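Local atomic coordinates of molybdopterin-guanine dinucleotide biosynthesis protein A (MobA) (Archaeoglobus fulgidus, PDB entry 3NGW), a protein that probably transfers a guanine nucleotide from GTP to molybdopterin in the biosynthesis of the molybdenum cofactor. Residues Ile76-Arg81 against Ala134-Glu139; Asp92-Lys97 against Ile174-Asn180; Cys113-Lys119 against Leu156-Pro162. All blocks are in the same frame, centred on the assembly; numbering follows the deposited sequence.

Contact 1 (Ile76-Arg81 against Ala134-Glu139); sequences IHAALR and AADELE. With CA (calcium ion), chain B.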
loop_
_atom_site.group_PDB
_atom_site.type_symbol
_atom_site.label_atom_id
_atom_site.label_comp_id
_atom_site.label_asym_id
_atom_site.label_seq_id
_atom_site.Cartn_x
_atom_site.Cartn_y
_atom_site.Cartn_z
ATOM N N ILE A 76 -4.394 -0.857 -6.719
ATOM C CA ILE A 76 -5.351 -0.050 -5.973
ATOM C C ILE A 76 -6.731 -0.256 -6.587
ATOM O O ILE A 76 -7.712 -0.509 -5.879
ATOM C CB ILE A 76 -4.970 1.445 -6.026
ATOM C CG1 ILE A 76 -3.657 1.663 -5.276
ATOM C CG2 ILE A 76 -6.069 2.301 -5.407
ATOM C CD1 ILE A 76 -3.065 3.057 -5.466
ATOM N N HIS A 77 -6.795 -0.166 -7.913
ATOM C CA HIS A 77 -8.041 -0.360 -8.647
ATOM C C HIS A 77 -8.663 -1.702 -8.285
ATOM O O HIS A 77 -9.862 -1.791 -8.036
ATOM C CB HIS A 77 -7.771 -0.303 -10.159
ATOM C CG HIS A 77 -8.949 -0.680 -11.006
ATOM N ND1 HIS A 77 -9.100 -1.935 -11.557
ATOM C CD2 HIS A 77 -10.043 0.030 -11.379
ATOM C CE1 HIS A 77 -10.235 -1.982 -12.233
ATOM N NE2 HIS A 77 -10.827 -0.804 -12.140
ATOM N N ALA A 78 -7.834 -2.740 -8.258
ATOM C CA ALA A 78 -8.294 -4.078 -7.924
ATOM C C ALA A 78 -8.960 -4.093 -6.552
ATOM O O ALA A 78 -10.024 -4.692 -6.373
ATOM C CB ALA A 78 -7.119 -5.058 -7.946
ATOM N N ALA A 79 -8.332 -3.447 -5.577
ATOM C CA ALA A 79 -8.896 -3.403 -4.230
ATOM C C ALA A 79 -10.228 -2.649 -4.222
ATOM O O ALA A 79 -11.176 -3.073 -3.574
ATOM C CB ALA A 79 -7.905 -2.746 -3.259
ATOM N N LEU A 80 -10.304 -1.530 -4.934
ATOM C CA LEU A 80 -11.550 -0.783 -4.969
ATOM C C LEU A 80 -12.675 -1.606 -5.588
ATOM O O LEU A 80 -13.815 -1.558 -5.116
ATOM C CB LEU A 80 -11.375 0.527 -5.735
ATOM C CG LEU A 80 -10.397 1.492 -5.055
ATOM C CD1 LEU A 80 -10.273 2.741 -5.887
ATOM C CD2 LEU A 80 -10.872 1.833 -3.647
ATOM N N ARG A 81 -12.361 -2.370 -6.635
ATOM C CA ARG A 81 -13.369 -3.202 -7.295
ATOM C C ARG A 81 -13.740 -4.415 -6.437
ATOM O O ARG A 81 -14.804 -5.004 -6.608
ATOM C CB ARG A 81 -12.865 -3.685 -8.664
ATOM C CG ARG A 81 -12.607 -2.584 -9.677
ATOM C CD ARG A 81 -13.847 -1.749 -9.952
ATOM N NE ARG A 81 -13.617 -0.769 -11.017
ATOM C CZ ARG A 81 -14.396 0.284 -11.255
ATOM N NH1 ARG A 81 -15.468 0.513 -10.505
ATOM N NH2 ARG A 81 -14.111 1.112 -12.248
ATOM N N ALA A 134 -13.087 6.824 -6.921
ATOM C CA ALA A 134 -11.817 7.063 -7.594
ATOM C C ALA A 134 -11.441 5.934 -8.557
ATOM O O ALA A 134 -10.533 6.085 -9.366
ATOM C CB ALA A 134 -10.723 7.228 -6.555
ATOM N N ALA A 135 -12.145 4.810 -8.475
ATOM C CA ALA A 135 -11.849 3.652 -9.318
ATOM C C ALA A 135 -11.924 3.839 -10.838
ATOM O O ALA A 135 -11.104 3.279 -11.564
ATOM C CB ALA A 135 -12.730 2.477 -8.909
ATOM N N ASP A 136 -12.896 4.602 -11.325
ATOM C CA ASP A 136 -13.026 4.800 -12.761
ATOM C C ASP A 136 -11.825 5.488 -13.380
ATOM O O ASP A 136 -11.324 5.054 -14.412
ATOM C CB ASP A 136 -14.283 5.607 -13.093
ATOM C CG ASP A 136 -15.556 4.853 -12.789
ATOM O OD1 ASP A 136 -15.605 3.635 -13.064
ATOM O OD2 ASP A 136 -16.513 5.479 -12.279
ATOM N N GLU A 137 -11.376 6.570 -12.758
ATOM C CA GLU A 137 -10.231 7.302 -13.276
ATOM C C GLU A 137 -8.968 6.435 -13.241
ATOM O O GLU A 137 -8.118 6.522 -14.133
ATOM C CB GLU A 137 -10.024 8.593 -12.481
ATOM C CG GLU A 137 -9.675 9.781 -13.358
ATOM C CD GLU A 137 -10.619 9.927 -14.545
ATOM O OE1 GLU A 137 -11.849 10.061 -14.329
ATOM O OE2 GLU A 137 -10.126 9.898 -15.695
ATOM N N LEU A 138 -8.850 5.594 -12.217
ATOM C CA LEU A 138 -7.700 4.704 -12.094
ATOM C C LEU A 138 -7.756 3.637 -13.174
ATOM O O LEU A 138 -6.736 3.280 -13.758
ATOM C CB LEU A 138 -7.668 4.035 -10.712
ATOM C CG LEU A 138 -7.402 4.947 -9.509
ATOM C CD1 LEU A 138 -7.309 4.114 -8.232
ATOM C CD2 LEU A 138 -6.102 5.703 -9.726
ATOM N N GLU A 139 -8.953 3.130 -13.442
ATOM C CA GLU A 139 -9.120 2.097 -14.453
ATOM C C GLU A 139 -8.867 2.634 -15.853
ATOM O O GLU A 139 -8.312 1.931 -16.693
ATOM C CB GLU A 139 -10.519 1.507 -14.380
ATOM C CG GLU A 139 -10.785 0.473 -15.439
ATOM C CD GLU A 139 -12.098 -0.223 -15.213
ATOM O OE1 GLU A 139 -13.079 0.460 -14.848
ATOM O OE2 GLU A 139 -12.161 -1.455 -15.407
HETATM CA CA CA B . -18.504 3.539 -12.696
HETATM O O HOH W 1 -17.176 2.708 -10.292
HETATM O O HOH W 2 -17.943 2.822 -15.319
HETATM O O HOH W 3 -17.596 1.121 -12.517
#

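Contact 2 (Asp92-Lys97 against Ile174-Asn180); sequences DMPFVK and ISFFNIN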
loop_
_atom_site.group_PDB
_atom_site.type_symbol
_atom_site.label_atom_id
_atom_site.label_comp_id
_atom_site.label_asym_id
_atom_site.label_seq_id
_atom_site.Cartn_x
_atom_site.Cartn_y
_atom_site.Cartn_z
ATOM N N ASP A 92 6.294 -2.424 0.798
ATOM C CA ASP A 92 7.580 -1.737 0.842
ATOM C C ASP A 92 7.758 -0.949 2.134
ATOM O O ASP A 92 8.875 -0.578 2.492
ATOM C CB ASP A 92 7.725 -0.783 -0.348
ATOM C CG ASP A 92 7.500 -1.470 -1.685
ATOM O OD1 ASP A 92 6.382 -1.982 -1.922
ATOM O OD2 ASP A 92 8.439 -1.492 -2.509
HETATM N N MSE A 93 6.657 -0.680 2.824
HETATM C CA MSE A 93 6.690 0.049 4.088
HETATM C C MSE A 93 6.275 -0.927 5.198
HETATM O O MSE A 93 5.094 -1.045 5.521
HETATM C CB MSE A 93 5.723 1.239 4.018
HETATM C CG MSE A 93 6.191 2.352 3.089
HETATM SE SE MSE A 93 4.879 3.740 2.720
HETATM C CE MSE A 93 4.275 3.136 0.976
ATOM N N PRO A 94 7.244 -1.642 5.790
ATOM C CA PRO A 94 6.969 -2.613 6.853
ATOM C C PRO A 94 6.768 -2.044 8.254
ATOM O O PRO A 94 6.354 -2.772 9.154
ATOM C CB PRO A 94 8.187 -3.512 6.800
ATOM C CG PRO A 94 9.265 -2.511 6.575
ATOM C CD PRO A 94 8.677 -1.659 5.452
ATOM N N PHE A 95 7.061 -0.760 8.442
ATOM C CA PHE A 95 6.921 -0.143 9.757
ATOM C C PHE A 95 5.693 0.731 9.910
ATOM O O PHE A 95 5.606 1.502 10.863
ATOM C CB PHE A 95 8.163 0.685 10.077
ATOM C CG PHE A 95 9.435 -0.089 9.980
ATOM C CD1 PHE A 95 9.586 -1.282 10.680
ATOM C CD2 PHE A 95 10.473 0.357 9.173
ATOM C CE1 PHE A 95 10.760 -2.021 10.587
ATOM C CE2 PHE A 95 11.651 -0.369 9.070
ATOM C CZ PHE A 95 11.793 -1.565 9.777
ATOM N N VAL A 96 4.745 0.612 8.985
ATOM C CA VAL A 96 3.540 1.418 9.053
ATOM C C VAL A 96 2.823 1.242 10.376
ATOM O O VAL A 96 2.696 0.129 10.879
ATOM C CB VAL A 96 2.558 1.073 7.930
ATOM C CG1 VAL A 96 1.229 1.768 8.186
ATOM C CG2 VAL A 96 3.130 1.510 6.588
ATOM N N LYS A 97 2.364 2.356 10.936
ATOM C CA LYS A 97 1.642 2.334 12.198
ATOM C C LYS A 97 0.138 2.314 11.970
ATOM O O LYS A 97 -0.422 3.199 11.322
ATOM C CB LYS A 97 2.041 3.531 13.065
ATOM C CG LYS A 97 3.255 3.233 13.929
ATOM C CD LYS A 97 3.576 4.343 14.908
ATOM C CE LYS A 97 4.216 3.767 16.178
ATOM N NZ LYS A 97 5.347 2.815 15.883
ATOM N N ILE A 174 7.961 6.955 10.800
ATOM C CA ILE A 174 8.607 5.736 10.335
ATOM C C ILE A 174 7.674 4.961 9.400
ATOM O O ILE A 174 8.119 4.114 8.631
ATOM C CB ILE A 174 9.036 4.853 11.548
ATOM C CG1 ILE A 174 9.976 3.744 11.086
ATOM C CG2 ILE A 174 7.810 4.286 12.246
ATOM C CD1 ILE A 174 11.276 4.263 10.503
ATOM N N SER A 175 6.384 5.274 9.455
ATOM C CA SER A 175 5.399 4.608 8.609
ATOM C C SER A 175 5.685 4.817 7.117
ATOM O O SER A 175 5.258 4.021 6.280
ATOM C CB SER A 175 3.988 5.134 8.926
ATOM O OG SER A 175 3.599 4.863 10.256
ATOM N N PHE A 176 6.419 5.882 6.803
ATOM C CA PHE A 176 6.745 6.250 5.422
ATOM C C PHE A 176 8.065 5.704 4.892
ATOM O O PHE A 176 8.421 5.921 3.735
ATOM C CB PHE A 176 6.717 7.776 5.302
ATOM C CG PHE A 176 5.347 8.357 5.466
ATOM C CD1 PHE A 176 4.455 8.371 4.398
ATOM C CD2 PHE A 176 4.912 8.812 6.705
ATOM C CE1 PHE A 176 3.142 8.830 4.555
ATOM C CE2 PHE A 176 3.605 9.272 6.876
ATOM C CZ PHE A 176 2.714 9.278 5.795
ATOM N N PHE A 177 8.787 4.990 5.740
ATOM C CA PHE A 177 10.059 4.412 5.355
ATOM C C PHE A 177 9.845 3.300 4.332
ATOM O O PHE A 177 9.125 2.335 4.581
ATOM C CB PHE A 177 10.764 3.887 6.604
ATOM C CG PHE A 177 12.012 3.116 6.321
ATOM C CD1 PHE A 177 11.993 1.731 6.281
ATOM C CD2 PHE A 177 13.206 3.773 6.074
ATOM C CE1 PHE A 177 13.147 1.013 6.000
ATOM C CE2 PHE A 177 14.360 3.061 5.794
ATOM C CZ PHE A 177 14.332 1.681 5.756
ATOM N N ASN A 178 10.472 3.445 3.170
ATOM C CA ASN A 178 10.341 2.453 2.115
ATOM C C ASN A 178 11.606 1.629 1.960
ATOM O O ASN A 178 12.705 2.110 2.224
ATOM C CB ASN A 178 10.030 3.147 0.782
ATOM C CG ASN A 178 8.554 3.488 0.621
ATOM O OD1 ASN A 178 7.784 2.709 0.058
ATOM N ND2 ASN A 178 8.156 4.649 1.123
ATOM N N ILE A 179 11.441 0.382 1.534
ATOM C CA ILE A 179 12.575 -0.497 1.289
ATOM C C ILE A 179 12.636 -0.817 -0.197
ATOM O O ILE A 179 11.835 -1.608 -0.696
ATOM C CB ILE A 179 12.453 -1.830 2.026
ATOM C CG1 ILE A 179 12.426 -1.600 3.536
ATOM C CG2 ILE A 179 13.612 -2.738 1.632
ATOM C CD1 ILE A 179 12.374 -2.888 4.341
ATOM N N ASN A 180 13.584 -0.210 -0.908
ATOM C CA ASN A 180 13.715 -0.459 -2.345
ATOM C C ASN A 180 15.135 -0.807 -2.789
ATOM O O ASN A 180 15.317 -1.537 -3.761
ATOM C CB ASN A 180 13.252 0.764 -3.147
ATOM C CG ASN A 180 11.810 1.150 -2.858
ATOM O OD1 ASN A 180 11.485 1.614 -1.764
ATOM N ND2 ASN A 180 10.935 0.958 -3.842
HETATM O O HOH W 4 7.640 1.948 6.655
#

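Contact 3 (Cys113-Lys119 against Leu156-Pro162); sequences CDALIPK and LNVVYYP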
loop_
_atom_site.group_PDB
_atom_site.type_symbol
_atom_site.label_atom_id
_atom_site.label_comp_id
_atom_site.label_asym_id
_atom_site.label_seq_id
_atom_site.Cartn_x
_atom_site.Cartn_y
_atom_site.Cartn_z
ATOM N N CYS A 113 -14.005 12.656 -0.251
ATOM C CA CYS A 113 -13.107 12.929 -1.369
ATOM C C CYS A 113 -12.801 11.617 -2.065
ATOM O O CYS A 113 -13.075 10.557 -1.518
ATOM C CB CYS A 113 -11.804 13.509 -0.836
ATOM S SG CYS A 113 -11.039 12.413 0.388
ATOM N N ASP A 114 -12.221 11.675 -3.262
ATOM C CA ASP A 114 -11.887 10.438 -3.958
ATOM C C ASP A 114 -10.657 9.782 -3.323
ATOM O O ASP A 114 -10.534 8.561 -3.310
ATOM C CB ASP A 114 -11.644 10.685 -5.446
ATOM C CG ASP A 114 -12.854 11.256 -6.142
ATOM O OD1 ASP A 114 -13.966 10.722 -5.953
ATOM O OD2 ASP A 114 -12.685 12.239 -6.885
ATOM N N ALA A 115 -9.753 10.591 -2.792
ATOM C CA ALA A 115 -8.555 10.067 -2.143
ATOM C C ALA A 115 -7.963 11.079 -1.168
ATOM O O ALA A 115 -8.046 12.291 -1.375
ATOM C CB ALA A 115 -7.508 9.677 -3.198
ATOM N N LEU A 116 -7.385 10.562 -0.093
ATOM C CA LEU A 116 -6.735 11.376 0.924
ATOM C C LEU A 116 -5.310 10.835 0.957
ATOM O O LEU A 116 -5.076 9.712 1.413
ATOM C CB LEU A 116 -7.401 11.183 2.291
ATOM C CG LEU A 116 -6.716 11.940 3.438
ATOM C CD1 LEU A 116 -7.110 13.393 3.357
ATOM C CD2 LEU A 116 -7.115 11.364 4.786
ATOM N N ILE A 117 -4.367 11.636 0.469
ATOM C CA ILE A 117 -2.971 11.225 0.365
ATOM C C ILE A 117 -2.010 12.084 1.176
ATOM O O ILE A 117 -1.984 13.308 1.034
ATOM C CB ILE A 117 -2.537 11.251 -1.126
ATOM C CG1 ILE A 117 -3.450 10.318 -1.928
ATOM C CG2 ILE A 117 -1.082 10.851 -1.266
ATOM C CD1 ILE A 117 -3.233 10.365 -3.427
ATOM N N PRO A 118 -1.205 11.451 2.042
ATOM C CA PRO A 118 -0.228 12.150 2.883
ATOM C C PRO A 118 0.789 12.896 2.023
ATOM O O PRO A 118 1.187 12.413 0.961
ATOM C CB PRO A 118 0.409 11.018 3.690
ATOM C CG PRO A 118 -0.707 10.009 3.782
ATOM C CD PRO A 118 -1.248 10.019 2.375
ATOM N N LYS A 119 1.214 14.071 2.479
ATOM C CA LYS A 119 2.160 14.857 1.704
ATOM C C LYS A 119 2.983 15.876 2.478
ATOM O O LYS A 119 2.461 16.615 3.313
ATOM C CB LYS A 119 1.415 15.585 0.584
ATOM C CG LYS A 119 2.271 16.568 -0.183
ATOM C CD LYS A 119 1.458 17.352 -1.185
ATOM C CE LYS A 119 2.359 18.292 -1.970
ATOM N NZ LYS A 119 1.602 19.138 -2.943
ATOM N N LEU A 156 -9.217 13.736 -10.319
ATOM C CA LEU A 156 -10.063 13.372 -9.183
ATOM C C LEU A 156 -10.011 14.416 -8.076
ATOM O O LEU A 156 -9.093 15.229 -8.022
ATOM C CB LEU A 156 -9.616 12.024 -8.606
ATOM C CG LEU A 156 -9.686 10.802 -9.518
ATOM C CD1 LEU A 156 -8.977 9.631 -8.863
ATOM C CD2 LEU A 156 -11.134 10.464 -9.817
ATOM N N ASN A 157 -10.995 14.384 -7.185
ATOM C CA ASN A 157 -11.026 15.312 -6.063
ATOM C C ASN A 157 -10.149 14.717 -4.959
ATOM O O ASN A 157 -10.605 13.895 -4.167
ATOM C CB ASN A 157 -12.470 15.501 -5.579
ATOM C CG ASN A 157 -12.562 16.293 -4.280
ATOM O OD1 ASN A 157 -11.922 17.339 -4.123
ATOM N ND2 ASN A 157 -13.376 15.804 -3.346
ATOM N N VAL A 158 -8.886 15.133 -4.922
ATOM C CA VAL A 158 -7.927 14.627 -3.943
ATOM C C VAL A 158 -7.623 15.588 -2.791
ATOM O O VAL A 158 -7.468 16.792 -2.997
ATOM C CB VAL A 158 -6.586 14.265 -4.629
ATOM C CG1 VAL A 158 -5.644 13.616 -3.625
ATOM C CG2 VAL A 158 -6.835 13.328 -5.809
ATOM N N VAL A 159 -7.537 15.042 -1.579
ATOM C CA VAL A 159 -7.222 15.825 -0.387
ATOM C C VAL A 159 -5.811 15.473 0.061
ATOM O O VAL A 159 -5.567 14.364 0.529
ATOM C CB VAL A 159 -8.180 15.514 0.795
ATOM C CG1 VAL A 159 -7.689 16.218 2.058
ATOM C CG2 VAL A 159 -9.588 15.981 0.465
ATOM N N TYR A 160 -4.878 16.403 -0.092
ATOM C CA TYR A 160 -3.508 16.141 0.325
ATOM C C TYR A 160 -3.352 16.490 1.800
ATOM O O TYR A 160 -3.415 17.649 2.187
ATOM C CB TYR A 160 -2.547 16.922 -0.575
ATOM C CG TYR A 160 -2.492 16.320 -1.967
ATOM C CD1 TYR A 160 -1.770 15.153 -2.211
ATOM C CD2 TYR A 160 -3.222 16.872 -3.022
ATOM C CE1 TYR A 160 -1.777 14.547 -3.468
ATOM C CE2 TYR A 160 -3.236 16.270 -4.288
ATOM C CZ TYR A 160 -2.510 15.108 -4.499
ATOM O OH TYR A 160 -2.515 14.488 -5.733
ATOM N N TYR A 161 -3.176 15.460 2.621
ATOM C CA TYR A 161 -3.049 15.620 4.058
ATOM C C TYR A 161 -1.613 15.912 4.484
ATOM O O TYR A 161 -0.692 15.165 4.154
ATOM C CB TYR A 161 -3.536 14.353 4.750
ATOM C CG TYR A 161 -4.024 14.553 6.163
ATOM C CD1 TYR A 161 -5.244 15.177 6.419
ATOM C CD2 TYR A 161 -3.286 14.080 7.245
ATOM C CE1 TYR A 161 -5.721 15.319 7.723
ATOM C CE2 TYR A 161 -3.752 14.217 8.551
ATOM C CZ TYR A 161 -4.973 14.834 8.778
ATOM O OH TYR A 161 -5.450 14.939 10.061
ATOM N N PRO A 162 -1.407 17.008 5.232
ATOM C CA PRO A 162 -0.071 17.382 5.697
ATOM C C PRO A 162 0.518 16.275 6.554
ATOM O O PRO A 162 -0.029 15.926 7.606
ATOM C CB PRO A 162 -0.327 18.658 6.494
ATOM C CG PRO A 162 -1.531 19.239 5.820
ATOM C CD PRO A 162 -2.395 18.015 5.652
#

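Contact 1 (Ile76-Arg81 against Ala134-Glu139)
Two helical segments run roughly antiparallel here: the axes of 76-81 and 135-139 approach to 9.4 Å, with 142° between their N-to-C directions. The backbones are nearest at His77 and Ala135, whose CA atoms are 5.6 Å apart, a close approach at a small residue. Beside this point the interface is apolar. Ile76 CG2 lies 3.6 Å from Leu138 CD1, and Leu80 CD1 reaches both Ala135 CB (3.9 Å) and Leu138 CD1 (4.0 Å); Tyr130 of strand 129-130 packs on Ile76 and Leu80 and ties the pair to the sheet. The His77 ring bridges to the second helix with NE2 3.2 Å from Glu139 CB, while its ND1 is hydrogen-bonded to Asp65. Toward the surface, Arg81 lays one guanidinium face on Ala135, CZ to CB 3.6 Å, and its NH2 makes salt bridges to Asp136 OD1 (3.0 Å, N-H...O angle 168°) and Glu139 OE1 (2.9 Å, 133°). Asp136 OD2 also binds a calcium ion at 2.8 Å, which three waters also ligate. The chemistry therefore grades from hydrocarbon to charge: one arginine is shared by two carboxylates, and one of these divides its oxygens between arginine and metal.

Contact 2 (Asp92-Lys97 against Ile174-Asn180)
This contact joins two loops of the GT-A-type nucleotidyltransferase fold: 92-97, which follows strand 86-90 and carries the Asp-Met-Pro-Phe sequence, and 174-180, which leads toward helix 182-194. They run in opposite directions, with CA atoms 5.2 Å apart for Asp92 and Ile179, 4.8 Å for Met93 and Asn178, and 3.7 Å for Val96 and Ser175. Bumps on one loop enter hollows of the other. Met93, present as selenomethionine, lies along the backbone of 175-178: its SE is 3.6 Å from Ser175 O and its CG 3.3 Å from Phe177 O. Phe95 rests over the notch between Ile174 and Phe177, with CB 3.7 Å from Ile174 CG1 and CE2 3.5 Å from Phe177 CD1; the two rings meet obliquely, centroids 5.6 Å apart and planes at 35°. Ile191 of helix 182-194 packs against Phe95 and Ile174. Pro94 CG abuts Ile179 CD1 at 3.8 Å. A gap between the loops is filled by water 4, which accepts from Phe95 N (3.3 Å) and lies 3.0 Å from Ile174 O and 2.6 Å from Phe177 O. At one end, Ile179 N donates to Asp92 O (2.9 Å), while the Asp92 carboxylate forms a salt bridge with Lys18; the nearest atom of the Asn180 side chain is about 5 Å from a bound calcium ion, too far for direct coordination. At the other end, Ser175 OG, also hydrogen-bonded to Asp170, accepts from the backbone N of Lys97 at 2.9 Å, at the N-cap of helix 98-111.

Contact 3 (Cys113-Lys119 against Leu156-Pro162)
Strands 115-119 and 158-162 pair in parallel at one edge of the mixed sheet of this GT-A-type domain; their axes come within 4.4 Å at 33°, a marked twist. The one-to-one register runs from Ala115 with Val158 to Lys119 with Pro162, and the bonds alternate as a parallel ladder requires. Val159 N donates to Ala115 O (2.8 Å), and Val159 O accepts from Ile117 N (3.0 Å); Tyr161 N then donates to Ile117 O (2.9 Å), and Tyr161 O accepts from Lys119 N (2.8 Å). Leu116, whose backbone faces the other way, is instead hydrogen-bonded to Tyr129 in the neighbouring antiparallel strand. Side chains alternate too: Ala115, Ile117, Val158 and Tyr160 share one face, with Leu153 packing on Ile117 and Val158, while Leu116, Pro118, Val159 and Tyr161 share the other, where helix 98-111 lies against Leu116 and Pro118. On that side Tyr161 OH is hydrogen-bonded to His103. Just before the strands, Asp114 uses both its backbone and its carboxylate: OD1 is hydrogen-bonded to Ser133 OG, Asp114 N donates to Asn157 O at 2.9 Å, and Asp114 OD2 accepts from Asn157 N at 2.7 Å with an N-H...O angle of 156°.

Overall arrangement
From the N terminus the first segments of contacts 1, 2 and 3 come in that order, at 76-81, 92-97 and 113-119. Contact 1 closes first, at 134-139, so it crosses both others; contact 3 closes at 156-162 and is nested inside the loop that contact 2 closes at 174-180. Contacts 1 and 2 lie on opposite sides of the chain's centre, their own centres about 23 Å apart. Contact 3 bridges them: at one end Ala134 CB sits 3.5 Å from Asp114 O and Glu137 CB 3.4 Å from Leu156 CD2, and at the other Phe176 CZ sits 3.6 Å from Pro118 CB. Paired helices, sheet edge and loops beside helix 182-194 are thus joined.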